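Local atomic coordinates of putative phosphosugar isomerase (Silicibacter pomeroyi DSS-3, PDB entry 3FJ1), a protein that is of unknown function but, as a tandem SIS-domain protein, probably binds phosphosugars or related carbohydrate derivatives, perhaps as an isomerase or aminotransferase. Residues R8-V20 with A144-T158. Numbering follows the deposited sequence.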
# COMPACT_ATOMS: atom_id res chain seq x y z
N ARG A 8 18.75 -23.46 -3.86
CA ARG A 8 17.63 -23.42 -4.78
C ARG A 8 17.39 -21.97 -5.22
O ARG A 8 17.06 -21.70 -6.36
CB ARG A 8 16.38 -24.04 -4.14
CG ARG A 8 15.20 -24.23 -5.09
CD ARG A 8 15.55 -25.13 -6.28
NE ARG A 8 15.66 -26.54 -5.91
CZ ARG A 8 16.18 -27.49 -6.69
NH1 ARG A 8 16.66 -27.18 -7.89
NH2 ARG A 8 16.23 -28.75 -6.24
N MSE A 9 17.57 -21.04 -4.29
CA MSE A 9 17.39 -19.62 -4.61
C MSE A 9 18.34 -19.22 -5.73
O MSE A 9 17.93 -18.58 -6.69
CB MSE A 9 17.63 -18.74 -3.39
CG MSE A 9 17.39 -17.29 -3.66
SE MSE A 9 17.55 -16.21 -2.04
CE MSE A 9 17.27 -14.42 -2.81
N ARG A 10 19.60 -19.61 -5.60
CA ARG A 10 20.58 -19.29 -6.65
C ARG A 10 20.27 -19.98 -7.98
O ARG A 10 20.42 -19.38 -9.03
CB ARG A 10 22.01 -19.62 -6.23
CG ARG A 10 23.07 -19.13 -7.23
CD ARG A 10 23.18 -17.60 -7.30
NE ARG A 10 23.32 -17.13 -8.67
CZ ARG A 10 23.46 -15.84 -9.01
NH1 ARG A 10 23.57 -14.90 -8.08
NH2 ARG A 10 23.57 -15.51 -10.28
N ARG A 11 19.86 -21.24 -7.93
CA ARG A 11 19.50 -21.97 -9.15
C ARG A 11 18.42 -21.17 -9.89
O ARG A 11 18.47 -21.01 -11.09
CB ARG A 11 18.89 -23.34 -8.82
CG ARG A 11 19.80 -24.37 -8.20
CD ARG A 11 20.64 -25.01 -9.22
NE ARG A 11 21.49 -26.07 -8.67
CZ ARG A 11 22.56 -26.54 -9.29
NH1 ARG A 11 22.95 -26.02 -10.44
NH2 ARG A 11 23.29 -27.50 -8.72
N GLU A 12 17.46 -20.66 -9.13
CA GLU A 12 16.36 -20.02 -9.78
C GLU A 12 16.76 -18.63 -10.30
O GLU A 12 16.33 -18.26 -11.39
CB GLU A 12 15.10 -20.17 -8.94
CG GLU A 12 14.74 -21.68 -8.92
CD GLU A 12 13.57 -22.08 -8.04
OE1 GLU A 12 12.81 -21.21 -7.57
OE2 GLU A 12 13.39 -23.30 -7.85
N ILE A 13 17.63 -17.92 -9.60
CA ILE A 13 18.18 -16.66 -10.10
C ILE A 13 18.94 -16.90 -11.42
O ILE A 13 18.82 -16.09 -12.37
CB ILE A 13 19.10 -15.97 -9.06
CG1 ILE A 13 18.31 -15.49 -7.84
CG2 ILE A 13 19.85 -14.80 -9.70
CD1 ILE A 13 19.19 -15.13 -6.61
N ASP A 14 19.70 -17.98 -11.52
CA ASP A 14 20.45 -18.25 -12.75
C ASP A 14 19.55 -18.73 -13.90
O ASP A 14 19.98 -18.77 -15.05
CB ASP A 14 21.59 -19.22 -12.49
CG ASP A 14 22.74 -18.56 -11.78
OD1 ASP A 14 23.04 -17.40 -12.11
OD2 ASP A 14 23.33 -19.19 -10.88
N GLU A 15 18.33 -19.14 -13.56
CA GLU A 15 17.32 -19.46 -14.60
C GLU A 15 16.48 -18.26 -15.04
O GLU A 15 15.72 -18.42 -16.00
CB GLU A 15 16.33 -20.52 -14.09
CG GLU A 15 16.93 -21.89 -13.81
CD GLU A 15 16.02 -22.85 -13.02
OE1 GLU A 15 14.99 -22.41 -12.45
OE2 GLU A 15 16.38 -24.07 -12.93
N ILE A 16 16.57 -17.11 -14.35
CA ILE A 16 15.74 -15.95 -14.70
C ILE A 16 15.90 -15.49 -16.16
O ILE A 16 14.91 -15.33 -16.86
CB ILE A 16 15.89 -14.75 -13.70
CG1 ILE A 16 15.22 -15.05 -12.35
CG2 ILE A 16 15.31 -13.41 -14.30
CD1 ILE A 16 15.61 -14.07 -11.21
N PRO A 17 17.14 -15.29 -16.64
CA PRO A 17 17.26 -14.89 -18.05
C PRO A 17 16.57 -15.83 -19.08
O PRO A 17 15.87 -15.33 -19.99
CB PRO A 17 18.77 -14.83 -18.27
CG PRO A 17 19.33 -14.54 -16.89
CD PRO A 17 18.46 -15.34 -15.97
N GLU A 18 16.74 -17.16 -18.96
CA GLU A 18 16.12 -18.09 -19.90
C GLU A 18 14.60 -18.18 -19.72
O GLU A 18 13.89 -18.43 -20.68
CB GLU A 18 16.70 -19.51 -19.75
CG GLU A 18 16.59 -20.33 -21.03
CD GLU A 18 17.57 -19.85 -22.11
OE1 GLU A 18 18.66 -19.39 -21.72
OE2 GLU A 18 17.25 -19.94 -23.32
N ALA A 19 14.13 -17.99 -18.49
CA ALA A 19 12.70 -17.98 -18.21
C ALA A 19 12.07 -16.82 -18.97
O ALA A 19 11.05 -16.97 -19.62
CB ALA A 19 12.44 -17.83 -16.70
N VAL A 20 12.67 -15.63 -18.86
CA VAL A 20 12.22 -14.47 -19.63
C VAL A 20 12.26 -14.75 -21.13
O VAL A 20 11.36 -14.37 -21.87
CB VAL A 20 13.02 -13.20 -19.24
CG1 VAL A 20 12.69 -12.03 -20.14
CG2 VAL A 20 12.75 -12.84 -17.75
N ALA A 144 7.24 -18.99 -15.91
CA ALA A 144 8.24 -18.94 -14.85
C ALA A 144 8.77 -20.35 -14.61
O ALA A 144 9.90 -20.50 -14.16
CB ALA A 144 7.61 -18.43 -13.57
N GLY A 145 7.96 -21.35 -14.93
CA GLY A 145 8.31 -22.76 -14.64
C GLY A 145 8.14 -23.02 -13.15
O GLY A 145 7.67 -22.18 -12.41
N PRO A 146 8.49 -24.23 -12.70
CA PRO A 146 8.34 -24.52 -11.27
C PRO A 146 9.28 -23.68 -10.40
O PRO A 146 10.45 -23.50 -10.74
CB PRO A 146 8.68 -26.03 -11.17
CG PRO A 146 9.48 -26.35 -12.39
CD PRO A 146 9.03 -25.37 -13.47
N GLU A 147 8.75 -23.13 -9.31
CA GLU A 147 9.58 -22.39 -8.38
C GLU A 147 9.84 -23.39 -7.27
O GLU A 147 8.94 -24.11 -6.90
CB GLU A 147 8.84 -21.21 -7.73
CG GLU A 147 8.03 -20.24 -8.62
CD GLU A 147 8.83 -19.25 -9.47
OE1 GLU A 147 9.66 -18.42 -8.96
OE2 GLU A 147 8.53 -19.28 -10.70
N LEU A 148 11.05 -23.49 -6.78
CA LEU A 148 11.24 -24.25 -5.53
C LEU A 148 11.79 -23.37 -4.43
O LEU A 148 11.85 -23.81 -3.26
CB LEU A 148 12.04 -25.56 -5.71
CG LEU A 148 11.26 -26.66 -6.44
CD1 LEU A 148 12.13 -27.94 -6.51
CD2 LEU A 148 9.96 -26.92 -5.73
N SER A 149 12.15 -22.13 -4.74
CA SER A 149 12.66 -21.22 -3.74
C SER A 149 11.52 -20.36 -3.19
O SER A 149 10.65 -19.90 -3.96
CB SER A 149 13.75 -20.33 -4.34
OG SER A 149 13.29 -19.61 -5.48
N VAL A 150 11.55 -20.13 -1.88
CA VAL A 150 10.57 -19.23 -1.26
C VAL A 150 10.78 -17.82 -1.79
O VAL A 150 9.84 -17.05 -1.81
CB VAL A 150 10.64 -19.21 0.29
CG1 VAL A 150 10.16 -20.56 0.84
CG2 VAL A 150 12.04 -18.85 0.76
N ALA A 151 11.98 -17.50 -2.28
CA ALA A 151 12.25 -16.18 -2.88
C ALA A 151 11.34 -15.95 -4.10
O ALA A 151 10.96 -14.80 -4.37
CB ALA A 151 13.70 -16.07 -3.27
N ALA A 152 11.01 -17.04 -4.82
CA ALA A 152 10.09 -17.02 -5.99
C ALA A 152 10.42 -15.86 -6.93
O ALA A 152 9.57 -15.02 -7.27
CB ALA A 152 8.63 -16.92 -5.52
N THR A 153 11.70 -15.81 -7.29
CA THR A 153 12.25 -14.72 -8.06
C THR A 153 11.77 -14.75 -9.52
O THR A 153 11.52 -13.71 -10.16
CB THR A 153 13.82 -14.77 -7.98
OG1 THR A 153 14.29 -16.04 -8.47
CG2 THR A 153 14.34 -14.59 -6.52
N LYS A 154 11.67 -15.95 -10.07
CA LYS A 154 11.22 -16.09 -11.44
C LYS A 154 9.79 -15.57 -11.61
O LYS A 154 9.47 -14.91 -12.60
CB LYS A 154 11.28 -17.55 -11.88
CG LYS A 154 12.67 -18.08 -11.99
CD LYS A 154 12.71 -19.48 -12.63
CE LYS A 154 11.97 -20.57 -11.84
NZ LYS A 154 12.04 -21.86 -12.61
N THR A 155 8.94 -15.94 -10.67
CA THR A 155 7.55 -15.51 -10.69
C THR A 155 7.46 -13.99 -10.68
O THR A 155 6.70 -13.41 -11.45
CB THR A 155 6.78 -16.12 -9.50
OG1 THR A 155 6.58 -17.52 -9.74
CG2 THR A 155 5.40 -15.46 -9.35
N PHE A 156 8.21 -13.32 -9.80
CA PHE A 156 8.18 -11.84 -9.81
C PHE A 156 8.61 -11.26 -11.17
O PHE A 156 7.90 -10.44 -11.76
CB PHE A 156 9.06 -11.26 -8.70
CG PHE A 156 8.99 -9.77 -8.65
CD1 PHE A 156 8.01 -9.15 -7.92
CD2 PHE A 156 9.82 -8.99 -9.44
CE1 PHE A 156 7.90 -7.78 -7.89
CE2 PHE A 156 9.72 -7.58 -9.42
CZ PHE A 156 8.73 -6.97 -8.64
N VAL A 157 9.77 -11.68 -11.65
CA VAL A 157 10.34 -11.13 -12.89
C VAL A 157 9.45 -11.40 -14.09
O VAL A 157 9.10 -10.46 -14.79
CB VAL A 157 11.80 -11.59 -13.12
CG1 VAL A 157 12.29 -11.12 -14.48
CG2 VAL A 157 12.72 -11.04 -12.00
N THR A 158 9.05 -12.65 -14.29
CA THR A 158 8.21 -13.02 -15.43
C THR A 158 6.79 -12.41 -15.37
O THR A 158 6.24 -12.05 -16.41
CB THR A 158 8.10 -14.55 -15.64
OG1 THR A 158 7.54 -15.18 -14.49
CG2 THR A 158 9.48 -15.16 -15.99
O HOH W 1 15.32 -17.47 -6.32
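The helix segment 8-20 and the helical turns 153-158 run nearly parallel, their axes 9.3 Å apart and crossing at -27°, and the loop 144-152 runs back beside segment 8-20 from Ala19 to Met9. Glu12, its chain extended beyond CG, pushes its carboxylate into this loop. OE2 takes the N-H of Leu148 (2.6 Å) with its syn lone pair, whereas OE1 receives both Ser149 OG (2.7 Å) and Ser149 N (3.0 Å) from one face of the carboxylate plane. Ser149 OG can reach OE1 because chi1 (57°) sets it between its own backbone N and carbonyl carbon. A water donating to Met9 O and Ser149 OG also lies 2.8 Å from Thr153 OG1, linking the helix backbone to the loop and to the start of helix 153-171. The contact thus joins helix 8-41 to the connection between the edge strand 138-141 and helix 153-171 of the first SIS domain's parallel five-stranded sheet. Lys154, bent at chi3 (-62°), lays its CG against Ile16 CG1 and sends NZ to Glu15 OE1 in a salt bridge of 3.0 Å; NZ also donates to Pro146 O, from above the carbonyl plane. A methionine in its place would probably leave the Glu15 carboxylate without its charged mate and Pro146 O without this donor. Farther along, Val157 CG1 lies 3.7 Å from Val20 CG2 and also packs on Ile16 CG2, with Leu187 of helix 183-191 touching all three residues, while Ala19 CB rests 4.0 Å from Thr158 CG2.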